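Local coordinates for TPR repeat-containing protein (Cytophaga hutchinsonii, PDB 3U4T) that is of unknown function but is built from tetratricopeptide repeats, helical hairpins that in related proteins usually form scaffolds for binding other proteins, at residues Thr106-Tyr111 with Gln134-Thr139; Thr140-Phe145 with Leu169-Asn174; Val144-Gly149 with Ser163-Val168; Glu157-Asp162 with Ala187-Asp192. The protein carries 1 engineered substitution. All coordinates share one frame; numbering follows the deposited sequence.

Contact 1. Residues Thr106-Tyr111 with Gln134-Thr139; sequences TRLDMY and QIRPTT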
loop_
_atom_site.group_PDB
_atom_site.type_symbol
_atom_site.label_atom_id
_atom_site.label_comp_id
_atom_site.label_asym_id
_atom_site.label_seq_id
_atom_site.Cartn_x
_atom_site.Cartn_y
_atom_site.Cartn_z
ATOM N N THR A 106 20.197 0.047 2.096
ATOM C CA THR A 106 19.334 -0.958 2.697
ATOM C C THR A 106 17.890 -0.485 2.594
ATOM O O THR A 106 16.964 -1.238 2.880
ATOM C CB THR A 106 19.657 -1.214 4.193
ATOM O OG1 THR A 106 19.077 -0.181 5.001
ATOM C CG2 THR A 106 21.165 -1.263 4.415
ATOM N N ARG A 107 17.706 0.768 2.184
ATOM C CA ARG A 107 16.369 1.334 2.037
ATOM C C ARG A 107 15.728 0.875 0.722
ATOM O O ARG A 107 15.259 1.690 -0.074
ATOM C CB ARG A 107 16.436 2.864 2.076
ATOM C CG ARG A 107 16.842 3.457 3.419
ATOM C CD ARG A 107 15.862 3.063 4.524
ATOM N NE ARG A 107 14.493 3.473 4.223
ATOM C CZ ARG A 107 14.073 4.733 4.193
ATOM N NH1 ARG A 107 14.918 5.727 4.451
ATOM N NH2 ARG A 107 12.805 5.000 3.899
ATOM N N LEU A 108 15.706 -0.436 0.503
ATOM C CA LEU A 108 15.126 -1.003 -0.705
ATOM C C LEU A 108 13.667 -0.622 -0.883
ATOM O O LEU A 108 13.118 -0.748 -1.976
ATOM C CB LEU A 108 15.241 -2.522 -0.686
ATOM C CG LEU A 108 16.667 -3.071 -0.762
ATOM C CD1 LEU A 108 16.614 -4.589 -0.748
ATOM C CD2 LEU A 108 17.356 -2.575 -2.028
ATOM N N ASP A 109 13.035 -0.159 0.189
ATOM C CA ASP A 109 11.639 0.231 0.109
ATOM C C ASP A 109 11.438 1.442 -0.810
ATOM O O ASP A 109 10.327 1.670 -1.294
ATOM C CB ASP A 109 11.069 0.475 1.518
ATOM C CG ASP A 109 11.904 1.436 2.347
ATOM O OD1 ASP A 109 13.148 1.350 2.312
ATOM O OD2 ASP A 109 11.309 2.272 3.055
HETATM N N MSE A 110 12.507 2.205 -1.073
HETATM C CA MSE A 110 12.421 3.368 -1.974
HETATM C C MSE A 110 12.064 2.872 -3.376
HETATM O O MSE A 110 11.325 3.522 -4.122
HETATM C CB MSE A 110 13.755 4.133 -2.043
HETATM C CG MSE A 110 14.122 4.878 -0.783
HETATM SE SE MSE A 110 12.667 6.011 -0.235
HETATM C CE MSE A 110 13.342 7.696 -0.777
ATOM N N TYR A 111 12.607 1.726 -3.754
ATOM C CA TYR A 111 12.276 1.190 -5.064
ATOM C C TYR A 111 10.805 0.809 -5.061
ATOM O O TYR A 111 10.119 0.897 -6.084
ATOM C CB TYR A 111 13.166 -0.006 -5.385
ATOM C CG TYR A 111 14.613 0.394 -5.570
ATOM C CD1 TYR A 111 14.945 1.486 -6.382
ATOM C CD2 TYR A 111 15.653 -0.328 -4.980
ATOM C CE1 TYR A 111 16.268 1.849 -6.610
ATOM C CE2 TYR A 111 16.995 0.029 -5.207
ATOM C CZ TYR A 111 17.285 1.118 -6.031
ATOM O OH TYR A 111 18.582 1.465 -6.333
ATOM N N GLN A 134 13.422 -4.884 -4.895
ATOM C CA GLN A 134 13.376 -5.132 -3.459
ATOM C C GLN A 134 13.623 -6.604 -3.166
ATOM O O GLN A 134 14.170 -6.949 -2.125
ATOM C CB GLN A 134 12.015 -4.756 -2.898
ATOM C CG GLN A 134 11.717 -3.282 -2.881
ATOM C CD GLN A 134 10.237 -3.039 -2.772
ATOM O OE1 GLN A 134 9.789 -2.158 -2.055
ATOM N NE2 GLN A 134 9.468 -3.823 -3.504
ATOM N N ILE A 135 13.219 -7.463 -4.095
ATOM C CA ILE A 135 13.371 -8.900 -3.918
ATOM C C ILE A 135 14.804 -9.380 -3.735
ATOM O O ILE A 135 15.683 -9.133 -4.563
ATOM C CB ILE A 135 12.754 -9.690 -5.099
ATOM C CG1 ILE A 135 11.318 -9.232 -5.346
ATOM C CG2 ILE A 135 12.729 -11.191 -4.773
ATOM C CD1 ILE A 135 10.412 -9.460 -4.173
ATOM N N ARG A 136 15.014 -10.070 -2.623
ATOM C CA ARG A 136 16.292 -10.662 -2.275
ATOM C C ARG A 136 15.889 -12.051 -1.817
ATOM O O ARG A 136 14.721 -12.287 -1.511
ATOM C CB ARG A 136 16.961 -9.897 -1.126
ATOM C CG ARG A 136 17.515 -8.528 -1.523
ATOM C CD ARG A 136 18.610 -8.654 -2.580
ATOM N NE ARG A 136 19.233 -7.367 -2.881
ATOM C CZ ARG A 136 18.754 -6.486 -3.752
ATOM N NH1 ARG A 136 17.641 -6.766 -4.416
ATOM N NH2 ARG A 136 19.378 -5.325 -3.946
ATOM N N PRO A 137 16.831 -13.000 -1.786
ATOM C CA PRO A 137 16.435 -14.337 -1.336
ATOM C C PRO A 137 16.194 -14.379 0.175
ATOM O O PRO A 137 16.100 -15.448 0.772
ATOM C CB PRO A 137 17.609 -15.206 -1.774
ATOM C CG PRO A 137 18.773 -14.258 -1.722
ATOM C CD PRO A 137 18.197 -13.008 -2.334
ATOM N N THR A 138 16.073 -13.205 0.780
ATOM C CA THR A 138 15.864 -13.099 2.214
ATOM C C THR A 138 14.544 -12.394 2.526
ATOM O O THR A 138 13.917 -12.665 3.548
ATOM C CB THR A 138 17.036 -12.308 2.876
ATOM O OG1 THR A 138 16.886 -12.316 4.300
ATOM C CG2 THR A 138 17.057 -10.859 2.383
ATOM N N THR A 139 14.145 -11.492 1.634
ATOM C CA THR A 139 12.926 -10.693 1.761
ATOM C C THR A 139 11.814 -11.319 2.593
ATOM O O THR A 139 11.471 -12.496 2.429
ATOM C CB THR A 139 12.358 -10.361 0.383
ATOM O OG1 THR A 139 13.422 -9.905 -0.464
ATOM C CG2 THR A 139 11.295 -9.255 0.497
#
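Leu-108 and Gln-134 form the tight part of this contact. Leu-108 O lies 3.0 Å from Gln-134 CG, so the carbonyl meets an aliphatic carbon of the glutamine. The same carbonyl takes a weak backbone bond from Tyr-111 N. Beyond CG the Gln-134 chain is extended, with CD anti to CA (chi2 160°). Its OE1 reaches Asp-109, 3.7 Å from Asp-109 CA. The amide nitrogen turns back to its own part of the chain, where Gln-134 NE2 is hydrogen-bonded to Met-131 O. Tyr-111 adds a looser touch, with its CB 4.4 Å from Gln-134 CG.

The solvent side belongs to the exposed Arg-136. Its side chain crosses that of Leu-108 at about a right angle. Leu-108 CD1 sits over the centre of one guanidinium face, 4.1 Å above the plane. Leu-108 CD2 is 3.9 Å from Arg-136 NH2. The guanidinium is held by its own loop, since Arg-136 NH1 bonds to Ile-135 O and Lys-133 O.

The contact joins the N-terminal part of helix 109-120 to the loop between helices 124-131 and 142-154. On one flank Met-110, a selenomethionine, packs on helix 90-103, and Arg-107 forms a salt bridge to Glu-78 of helix 74-86. On the other, Gln-134 and Ile-135 touch helix 142-154.

Contact 2. Residues Thr140-Phe145 with Leu169-Asn174; sequences TDPKVF and LELKPN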
loop_
_atom_site.group_PDB
_atom_site.type_symbol
_atom_site.label_atom_id
_atom_site.label_comp_id
_atom_site.label_asym_id
_atom_site.label_seq_id
_atom_site.Cartn_x
_atom_site.Cartn_y
_atom_site.Cartn_z
ATOM N N THR A 140 11.237 -10.508 3.474
ATOM C CA THR A 140 10.180 -10.985 4.347
ATOM C C THR A 140 8.973 -10.072 4.424
ATOM O O THR A 140 7.932 -10.479 4.933
ATOM C CB THR A 140 10.701 -11.180 5.779
ATOM O OG1 THR A 140 11.181 -9.929 6.298
ATOM C CG2 THR A 140 11.819 -12.201 5.794
ATOM N N ASP A 141 9.102 -8.844 3.935
ATOM C CA ASP A 141 7.983 -7.907 3.991
ATOM C C ASP A 141 6.867 -8.357 3.051
ATOM O O ASP A 141 6.997 -8.281 1.829
ATOM C CB ASP A 141 8.447 -6.497 3.621
ATOM C CG ASP A 141 7.403 -5.443 3.927
ATOM O OD1 ASP A 141 6.288 -5.817 4.362
ATOM O OD2 ASP A 141 7.696 -4.242 3.729
ATOM N N PRO A 142 5.751 -8.841 3.616
ATOM C CA PRO A 142 4.596 -9.312 2.850
ATOM C C PRO A 142 4.126 -8.290 1.823
ATOM O O PRO A 142 3.880 -8.629 0.663
ATOM C CB PRO A 142 3.542 -9.551 3.932
ATOM C CG PRO A 142 4.364 -9.928 5.111
ATOM C CD PRO A 142 5.474 -8.913 5.059
ATOM N N LYS A 143 3.991 -7.041 2.272
ATOM C CA LYS A 143 3.544 -5.941 1.425
ATOM C C LYS A 143 4.331 -5.934 0.125
ATOM O O LYS A 143 3.763 -5.749 -0.946
ATOM C CB LYS A 143 3.720 -4.614 2.164
ATOM C CG LYS A 143 3.346 -3.372 1.369
ATOM C CD LYS A 143 3.630 -2.105 2.183
ATOM C CE LYS A 143 2.622 -1.901 3.314
ATOM N NZ LYS A 143 1.525 -0.953 2.941
ATOM N N VAL A 144 5.640 -6.140 0.217
ATOM C CA VAL A 144 6.459 -6.180 -0.981
ATOM C C VAL A 144 5.848 -7.178 -1.961
ATOM O O VAL A 144 5.687 -6.888 -3.148
ATOM C CB VAL A 144 7.894 -6.632 -0.672
ATOM C CG1 VAL A 144 8.639 -6.933 -1.961
ATOM C CG2 VAL A 144 8.609 -5.551 0.106
ATOM N N PHE A 145 5.503 -8.359 -1.463
ATOM C CA PHE A 145 4.925 -9.381 -2.323
ATOM C C PHE A 145 3.464 -9.120 -2.694
ATOM O O PHE A 145 2.999 -9.566 -3.747
ATOM C CB PHE A 145 5.071 -10.752 -1.673
ATOM C CG PHE A 145 6.485 -11.254 -1.633
ATOM C CD1 PHE A 145 7.129 -11.467 -0.417
ATOM C CD2 PHE A 145 7.160 -11.544 -2.808
ATOM C CE1 PHE A 145 8.417 -11.966 -0.371
ATOM C CE2 PHE A 145 8.452 -12.046 -2.777
ATOM C CZ PHE A 145 9.082 -12.257 -1.553
ATOM N N LEU A 169 0.882 -15.363 1.565
ATOM C CA LEU A 169 0.310 -16.381 2.434
ATOM C C LEU A 169 1.381 -17.097 3.244
ATOM O O LEU A 169 1.216 -17.299 4.440
ATOM C CB LEU A 169 -0.483 -17.400 1.608
ATOM C CG LEU A 169 -1.848 -16.867 1.176
ATOM C CD1 LEU A 169 -2.463 -17.805 0.156
ATOM C CD2 LEU A 169 -2.739 -16.698 2.407
ATOM N N GLU A 170 2.475 -17.475 2.591
ATOM C CA GLU A 170 3.554 -18.167 3.281
ATOM C C GLU A 170 4.046 -17.381 4.485
ATOM O O GLU A 170 4.271 -17.941 5.550
ATOM C CB GLU A 170 4.736 -18.396 2.348
ATOM C CG GLU A 170 4.474 -19.304 1.170
ATOM C CD GLU A 170 5.747 -19.605 0.398
ATOM O OE1 GLU A 170 6.746 -18.874 0.590
ATOM O OE2 GLU A 170 5.747 -20.564 -0.402
ATOM N N LEU A 171 4.213 -16.078 4.305
ATOM C CA LEU A 171 4.705 -15.202 5.360
ATOM C C LEU A 171 3.662 -14.900 6.432
ATOM O O LEU A 171 3.994 -14.743 7.605
ATOM C CB LEU A 171 5.199 -13.895 4.736
ATOM C CG LEU A 171 6.137 -14.028 3.532
ATOM C CD1 LEU A 171 6.466 -12.641 3.012
ATOM C CD2 LEU A 171 7.419 -14.760 3.932
ATOM N N LYS A 172 2.405 -14.771 6.026
ATOM C CA LYS A 172 1.322 -14.521 6.980
ATOM C C LYS A 172 0.196 -15.499 6.635
ATOM O O LYS A 172 -0.725 -15.147 5.900
ATOM C CB LYS A 172 0.812 -13.076 6.896
ATOM C CG LYS A 172 1.835 -12.018 7.281
ATOM C CD LYS A 172 2.342 -12.177 8.705
ATOM C CE LYS A 172 3.293 -11.043 9.085
ATOM N NZ LYS A 172 2.649 -9.702 8.964
ATOM N N PRO A 173 0.261 -16.731 7.165
ATOM C CA PRO A 173 -0.710 -17.799 6.940
ATOM C C PRO A 173 -2.155 -17.438 7.236
ATOM O O PRO A 173 -2.455 -16.926 8.301
ATOM C CB PRO A 173 -0.194 -18.926 7.853
ATOM C CG PRO A 173 1.244 -18.666 7.940
ATOM C CD PRO A 173 1.322 -17.173 8.088
ATOM N N ASN A 174 -3.058 -17.799 6.330
ATOM C CA ASN A 174 -4.493 -17.561 6.506
ATOM C C ASN A 174 -4.932 -16.115 6.411
ATOM O O ASN A 174 -6.082 -15.799 6.715
ATOM C CB ASN A 174 -4.989 -18.137 7.847
ATOM C CG ASN A 174 -5.496 -19.534 7.705
ATOM O OD1 ASN A 174 -4.883 -20.362 7.030
ATOM N ND2 ASN A 174 -6.615 -19.823 8.359
#
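Leu-171, at the end of helix 158-171, packs on Pro-142 and Phe-145 at the start of helix 142-154. These contacts are apolar. Its CD1 does most of the touching. This methyl is carried outward by an extended side chain, with CD1 anti to CA (chi2 177°). It lies 4.0 Å from Pro-142 CG and 3.7 Å from Phe-145 CD1. The Phe-145 and Leu-171 side chains cross at about a right angle. Lys-172 joins the group through its aliphatic part, with CG 3.9 Å from Pro-142 CG. The proline ring is thus met by two consecutive residues.

A second kind of approach is methyl to carbonyl. Leu-171 CD1 comes within 3.2 Å of Thr-140 O, in the loop just before the helix.

The capping bonds lie within the segment 140-145. Asp-141 is the N-cap of helix 142-154. Its OD1 accepts a weak bond from Lys-143 N, 3.3 Å long, and its carbonyl takes another weak one from Val-144 N. On the other side, Lys-172 is the first residue to leave helical geometry.

Ile-135 and Thr-139, from the preceding loop, also pack on Phe-145. Between the two segments the chemistry is therefore apolar packing plus a methyl-to-carbonyl approach, at the surface of a tetratricopeptide repeat. A polar link between the two helices comes from Ser-164, which bonds to Phe-145 O.

Contact 3. Residues Val144-Gly149 with Ser163-Val168; sequences VFYELG and SSFVKV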
loop_
_atom_site.group_PDB
_atom_site.type_symbol
_atom_site.label_atom_id
_atom_site.label_comp_id
_atom_site.label_asym_id
_atom_site.label_seq_id
_atom_site.Cartn_x
_atom_site.Cartn_y
_atom_site.Cartn_z
ATOM N N VAL A 144 5.640 -6.140 0.217
ATOM C CA VAL A 144 6.459 -6.180 -0.981
ATOM C C VAL A 144 5.848 -7.178 -1.961
ATOM O O VAL A 144 5.687 -6.888 -3.148
ATOM C CB VAL A 144 7.894 -6.632 -0.672
ATOM C CG1 VAL A 144 8.639 -6.933 -1.961
ATOM C CG2 VAL A 144 8.609 -5.551 0.106
ATOM N N PHE A 145 5.503 -8.359 -1.463
ATOM C CA PHE A 145 4.925 -9.381 -2.323
ATOM C C PHE A 145 3.464 -9.120 -2.694
ATOM O O PHE A 145 2.999 -9.566 -3.747
ATOM C CB PHE A 145 5.071 -10.752 -1.673
ATOM C CG PHE A 145 6.485 -11.254 -1.633
ATOM C CD1 PHE A 145 7.129 -11.467 -0.417
ATOM C CD2 PHE A 145 7.160 -11.544 -2.808
ATOM C CE1 PHE A 145 8.417 -11.966 -0.371
ATOM C CE2 PHE A 145 8.452 -12.046 -2.777
ATOM C CZ PHE A 145 9.082 -12.257 -1.553
ATOM N N TYR A 146 2.750 -8.396 -1.837
ATOM C CA TYR A 146 1.347 -8.071 -2.082
ATOM C C TYR A 146 1.218 -7.040 -3.216
ATOM O O TYR A 146 0.385 -7.180 -4.125
ATOM C CB TYR A 146 0.717 -7.512 -0.808
ATOM C CG TYR A 146 -0.717 -7.059 -0.971
ATOM C CD1 TYR A 146 -1.138 -5.824 -0.482
ATOM C CD2 TYR A 146 -1.660 -7.874 -1.596
ATOM C CE1 TYR A 146 -2.464 -5.407 -0.615
ATOM C CE2 TYR A 146 -2.989 -7.465 -1.729
ATOM C CZ TYR A 146 -3.381 -6.232 -1.239
ATOM O OH TYR A 146 -4.689 -5.829 -1.378
ATOM N N GLU A 147 2.053 -6.006 -3.148
ATOM C CA GLU A 147 2.064 -4.950 -4.148
ATOM C C GLU A 147 2.682 -5.412 -5.453
ATOM O O GLU A 147 2.337 -4.913 -6.521
ATOM C CB GLU A 147 2.805 -3.724 -3.612
ATOM C CG GLU A 147 1.887 -2.775 -2.852
ATOM C CD GLU A 147 2.631 -1.877 -1.897
ATOM O OE1 GLU A 147 3.883 -1.866 -1.943
ATOM O OE2 GLU A 147 1.961 -1.181 -1.101
ATOM N N LEU A 148 3.595 -6.373 -5.370
ATOM C CA LEU A 148 4.222 -6.879 -6.568
ATOM C C LEU A 148 3.219 -7.763 -7.292
ATOM O O LEU A 148 3.090 -7.688 -8.517
ATOM C CB LEU A 148 5.494 -7.656 -6.216
ATOM C CG LEU A 148 6.261 -8.320 -7.370
ATOM C CD1 LEU A 148 6.518 -7.342 -8.512
ATOM C CD2 LEU A 148 7.566 -8.862 -6.823
ATOM N N GLY A 149 2.483 -8.577 -6.535
ATOM C CA GLY A 149 1.488 -9.454 -7.141
ATOM C C GLY A 149 0.412 -8.672 -7.882
ATOM O O GLY A 149 -0.045 -9.064 -8.973
ATOM N N SER A 163 1.825 -16.732 -7.731
ATOM C CA SER A 163 3.008 -17.157 -6.979
ATOM C C SER A 163 3.383 -16.104 -5.956
ATOM O O SER A 163 3.762 -16.417 -4.822
ATOM C CB SER A 163 4.191 -17.379 -7.920
ATOM O OG SER A 163 3.856 -18.318 -8.926
ATOM N N SER A 164 3.280 -14.847 -6.368
ATOM C CA SER A 164 3.612 -13.738 -5.494
ATOM C C SER A 164 2.589 -13.664 -4.365
ATOM O O SER A 164 2.914 -13.259 -3.251
ATOM C CB SER A 164 3.641 -12.435 -6.303
ATOM O OG SER A 164 3.886 -11.317 -5.471
ATOM N N PHE A 165 1.347 -14.049 -4.644
ATOM C CA PHE A 165 0.331 -14.026 -3.597
ATOM C C PHE A 165 0.535 -15.238 -2.689
ATOM O O PHE A 165 0.229 -15.192 -1.497
ATOM C CB PHE A 165 -1.082 -14.023 -4.196
ATOM C CG PHE A 165 -1.426 -12.754 -4.922
ATOM C CD1 PHE A 165 -1.162 -11.506 -4.340
ATOM C CD2 PHE A 165 -1.994 -12.796 -6.195
ATOM C CE1 PHE A 165 -1.467 -10.324 -5.025
ATOM C CE2 PHE A 165 -2.299 -11.624 -6.880
ATOM C CZ PHE A 165 -2.032 -10.390 -6.299
ATOM N N VAL A 166 1.049 -16.327 -3.261
ATOM C CA VAL A 166 1.336 -17.525 -2.479
ATOM C C VAL A 166 2.383 -17.145 -1.437
ATOM O O VAL A 166 2.408 -17.694 -0.344
ATOM C CB VAL A 166 1.923 -18.657 -3.345
ATOM C CG1 VAL A 166 2.566 -19.703 -2.454
ATOM C CG2 VAL A 166 0.830 -19.293 -4.181
ATOM N N LYS A 167 3.254 -16.205 -1.795
ATOM C CA LYS A 167 4.298 -15.737 -0.890
ATOM C C LYS A 167 3.726 -14.923 0.251
ATOM O O LYS A 167 4.232 -14.990 1.377
ATOM C CB LYS A 167 5.326 -14.880 -1.633
ATOM C CG LYS A 167 6.432 -15.653 -2.312
ATOM C CD LYS A 167 7.377 -16.257 -1.282
ATOM C CE LYS A 167 8.574 -16.895 -1.963
ATOM N NZ LYS A 167 9.572 -17.383 -0.982
ATOM N N VAL A 168 2.692 -14.131 -0.031
ATOM C CA VAL A 168 2.077 -13.331 1.024
ATOM C C VAL A 168 1.506 -14.304 2.058
ATOM O O VAL A 168 1.638 -14.112 3.263
ATOM C CB VAL A 168 0.951 -12.434 0.474
ATOM C CG1 VAL A 168 0.252 -11.695 1.614
ATOM C CG2 VAL A 168 1.533 -11.428 -0.505
#
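Ser-164 points its hydroxyl at the carbonyl of Phe-145 on the facing helix. OG stands anti to the backbone N (chi1 177°), which sends it across the interface. The bond from Ser-164 OG to Phe-145 O is 2.6 Å long and arrives in the carbonyl plane, on a lone pair. The same oxygen also accepts from Gly-149 N. Two donors thus grip this carbonyl oxygen, and the buried Ser-164 hydroxyl spends its proton on it.

The Phe-145 ring turns one face to Lys-167. Lys-167 CB lies over it, 4.0 Å from the ring centroid, as a CH-pi contact offset toward the rim. The lysine chain then leads away. Val-168 CG2 fits against the backbone, 3.5 Å from Tyr-146 N, and also touches the CB atoms of Phe-145 and Tyr-146.

Phe-165 brings its outer ring atoms to Gly-149, with CZ 3.4 Å from Gly-149 C. Tyr-146 O lies at the edge of this ring, near its plane. Gly-149 has no side chain, and its CA comes within 5.1 Å of Ser-164 CA. Trp-181 of helix 176-189 meets the rings of both Tyr-146 and Phe-165.

The local helix axes approach to 8.1 Å and run nearly antiparallel, with 157° between their N-to-C directions. This is the helical hairpin of a tetratricopeptide repeat, with Gly-149 and Phe-165 at signature small and aromatic positions.

Contact 4. Residues Glu157-Asp162 with Ala187-Asp192; sequences EYVKAD and AAQDPD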
loop_
_atom_site.group_PDB
_atom_site.type_symbol
_atom_site.label_atom_id
_atom_site.label_comp_id
_atom_site.label_asym_id
_atom_site.label_seq_id
_atom_site.Cartn_x
_atom_site.Cartn_y
_atom_site.Cartn_z
ATOM N N GLU A 157 -0.163 -10.848 -15.900
ATOM C CA GLU A 157 0.723 -11.994 -15.690
ATOM C C GLU A 157 0.144 -12.675 -14.452
ATOM O O GLU A 157 0.742 -12.659 -13.375
ATOM C CB GLU A 157 2.159 -11.547 -15.423
ATOM C CG GLU A 157 2.760 -10.707 -16.529
ATOM C CD GLU A 157 4.240 -10.422 -16.314
ATOM O OE1 GLU A 157 5.057 -11.359 -16.438
ATOM O OE2 GLU A 157 4.588 -9.263 -16.011
ATOM N N TYR A 158 -1.038 -13.258 -14.619
ATOM C CA TYR A 158 -1.745 -13.905 -13.524
ATOM C C TYR A 158 -0.973 -15.031 -12.889
ATOM O O TYR A 158 -1.005 -15.193 -11.675
ATOM C CB TYR A 158 -3.107 -14.387 -14.013
ATOM C CG TYR A 158 -3.847 -13.285 -14.727
ATOM C CD1 TYR A 158 -4.086 -12.067 -14.091
ATOM C CD2 TYR A 158 -4.236 -13.420 -16.057
ATOM C CE1 TYR A 158 -4.681 -11.008 -14.758
ATOM C CE2 TYR A 158 -4.836 -12.357 -16.740
ATOM C CZ TYR A 158 -5.051 -11.150 -16.081
ATOM O OH TYR A 158 -5.603 -10.065 -16.743
ATOM N N VAL A 159 -0.266 -15.807 -13.696
ATOM C CA VAL A 159 0.502 -16.891 -13.126
ATOM C C VAL A 159 1.488 -16.319 -12.107
ATOM O O VAL A 159 1.549 -16.805 -10.979
ATOM C CB VAL A 159 1.244 -17.707 -14.224
ATOM C CG1 VAL A 159 2.237 -18.668 -13.585
ATOM C CG2 VAL A 159 0.234 -18.503 -15.050
ATOM N N LYS A 160 2.230 -15.277 -12.480
ATOM C CA LYS A 160 3.201 -14.670 -11.568
ATOM C C LYS A 160 2.549 -13.922 -10.408
ATOM O O LYS A 160 3.129 -13.812 -9.326
ATOM C CB LYS A 160 4.148 -13.743 -12.336
ATOM C CG LYS A 160 5.081 -14.488 -13.263
ATOM C CD LYS A 160 5.768 -13.566 -14.250
ATOM C CE LYS A 160 7.004 -12.909 -13.670
ATOM N NZ LYS A 160 7.704 -12.111 -14.720
ATOM N N ALA A 161 1.349 -13.404 -10.624
ATOM C CA ALA A 161 0.643 -12.716 -9.548
ATOM C C ALA A 161 0.297 -13.755 -8.483
ATOM O O ALA A 161 0.401 -13.481 -7.283
ATOM C CB ALA A 161 -0.649 -12.064 -10.068
ATOM N N ASP A 162 -0.095 -14.950 -8.927
ATOM C CA ASP A 162 -0.477 -16.030 -8.017
ATOM C C ASP A 162 0.678 -16.448 -7.123
ATOM O O ASP A 162 0.534 -16.506 -5.907
ATOM C CB ASP A 162 -0.984 -17.243 -8.824
ATOM C CG ASP A 162 -1.896 -18.172 -8.006
ATOM O OD1 ASP A 162 -2.527 -17.702 -7.037
ATOM O OD2 ASP A 162 -1.999 -19.372 -8.353
ATOM N N ALA A 187 -9.095 -16.626 -11.041
ATOM C CA ALA A 187 -10.304 -16.357 -11.830
ATOM C C ALA A 187 -9.892 -15.768 -13.177
ATOM O O ALA A 187 -10.569 -15.950 -14.181
ATOM C CB ALA A 187 -11.223 -15.374 -11.091
ATOM N N ALA A 188 -8.771 -15.053 -13.186
ATOM C CA ALA A 188 -8.244 -14.443 -14.401
ATOM C C ALA A 188 -7.737 -15.521 -15.364
ATOM O O ALA A 188 -7.783 -15.346 -16.586
ATOM C CB ALA A 188 -7.121 -13.488 -14.042
ATOM N N GLN A 189 -7.262 -16.636 -14.807
ATOM C CA GLN A 189 -6.749 -17.748 -15.608
ATOM C C GLN A 189 -7.887 -18.622 -16.116
ATOM O O GLN A 189 -7.720 -19.402 -17.046
ATOM C CB GLN A 189 -5.801 -18.611 -14.783
ATOM C CG GLN A 189 -4.554 -17.909 -14.309
ATOM C CD GLN A 189 -3.683 -18.822 -13.466
ATOM O OE1 GLN A 189 -3.320 -19.917 -13.891
ATOM N NE2 GLN A 189 -3.341 -18.374 -12.266
ATOM N N ASP A 190 -9.051 -18.480 -15.497
ATOM C CA ASP A 190 -10.219 -19.266 -15.879
ATOM C C ASP A 190 -11.392 -18.309 -16.176
ATOM O O ASP A 190 -12.438 -18.376 -15.532
ATOM C CB ASP A 190 -10.534 -20.224 -14.722
ATOM C CG ASP A 190 -11.712 -21.117 -14.996
ATOM O OD1 ASP A 190 -12.010 -21.378 -16.180
ATOM O OD2 ASP A 190 -12.332 -21.570 -14.013
ATOM N N PRO A 191 -11.227 -17.423 -17.183
ATOM C CA PRO A 191 -12.216 -16.420 -17.613
ATOM C C PRO A 191 -13.656 -16.879 -17.765
ATOM O O PRO A 191 -14.583 -16.153 -17.395
ATOM C CB PRO A 191 -11.634 -15.896 -18.926
ATOM C CG PRO A 191 -10.897 -17.078 -19.454
ATOM C CD PRO A 191 -10.189 -17.576 -18.221
ATOM N N ASP A 192 -13.857 -18.072 -18.313
ATOM C CA ASP A 192 -15.211 -18.571 -18.476
ATOM C C ASP A 192 -15.598 -19.540 -17.373
ATOM O O ASP A 192 -16.585 -20.258 -17.484
ATOM C CB ASP A 192 -15.387 -19.210 -19.853
ATOM C CG ASP A 192 -15.432 -18.174 -20.964
ATOM O OD1 ASP A 192 -16.140 -17.149 -20.800
ATOM O OD2 ASP A 192 -14.766 -18.387 -21.996
#
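Tyr-158 has CG anti to its own carbonyl carbon (chi1 -50°), and its ring turns one face to Ala-188. On the other helix Gln-189 has the same first torsion (chi1 -63°), and its chain is extended beyond CG.

Ala-188 CB sits over the centre of the Tyr-158 ring, 3.2 Å above the plane. This is a tight CH-pi contact. The methyl is nearly equidistant from the six ring carbons, with Tyr-158 CG and CD1 both 3.4 Å from Ala-188 CB. The Tyr-158 ring also meets Tyr-153 edge-to-face. Gln-189 packs beside it, with CG 3.8 Å from Tyr-158 CB. The Gln-189 chain crosses Val-159 at about a right angle and brings OE1 to 4.0 Å from Val-159 CG2.

The polar groups find partners outside the facing surfaces. Gln-189 NE2 makes a weak hydrogen bond to Ala-185 O of its own helix. Lys-160 NZ forms a salt bridge with Glu-157 OE1. Asp-162 pairs with Arg-182, a salt bridge that ties helices 158-171 and 176-189 together next to this contact.

The chemistry between the two segments is therefore a methyl on an aromatic face, flanked by the CG of Gln-189, without any polar bond.

How the contacts relate
Contact 1 precedes the others along the chain; contacts 2 and 3 start together, and contact 4 alternates with both. Contacts 2 and 3 are two levels of one hairpin, helices 142-154 and 158-171, with centres about 7 Å apart and Phe-145 in both. Contact 1 lies about 14 Å from each, between centres. It reaches them through Ile-135, whose CD1 is 3.5 Å from Phe-145 CE2. Contact 4 uses the other end of helix 158-171 and leads on to helix 176-189. It touches contact 3 where Gly-149 O lies 3.3 Å from Ala-161 CB. Contacts 1 and 4 do not touch; their centres are about 26 Å apart. The series shows successive helices packing on their neighbours.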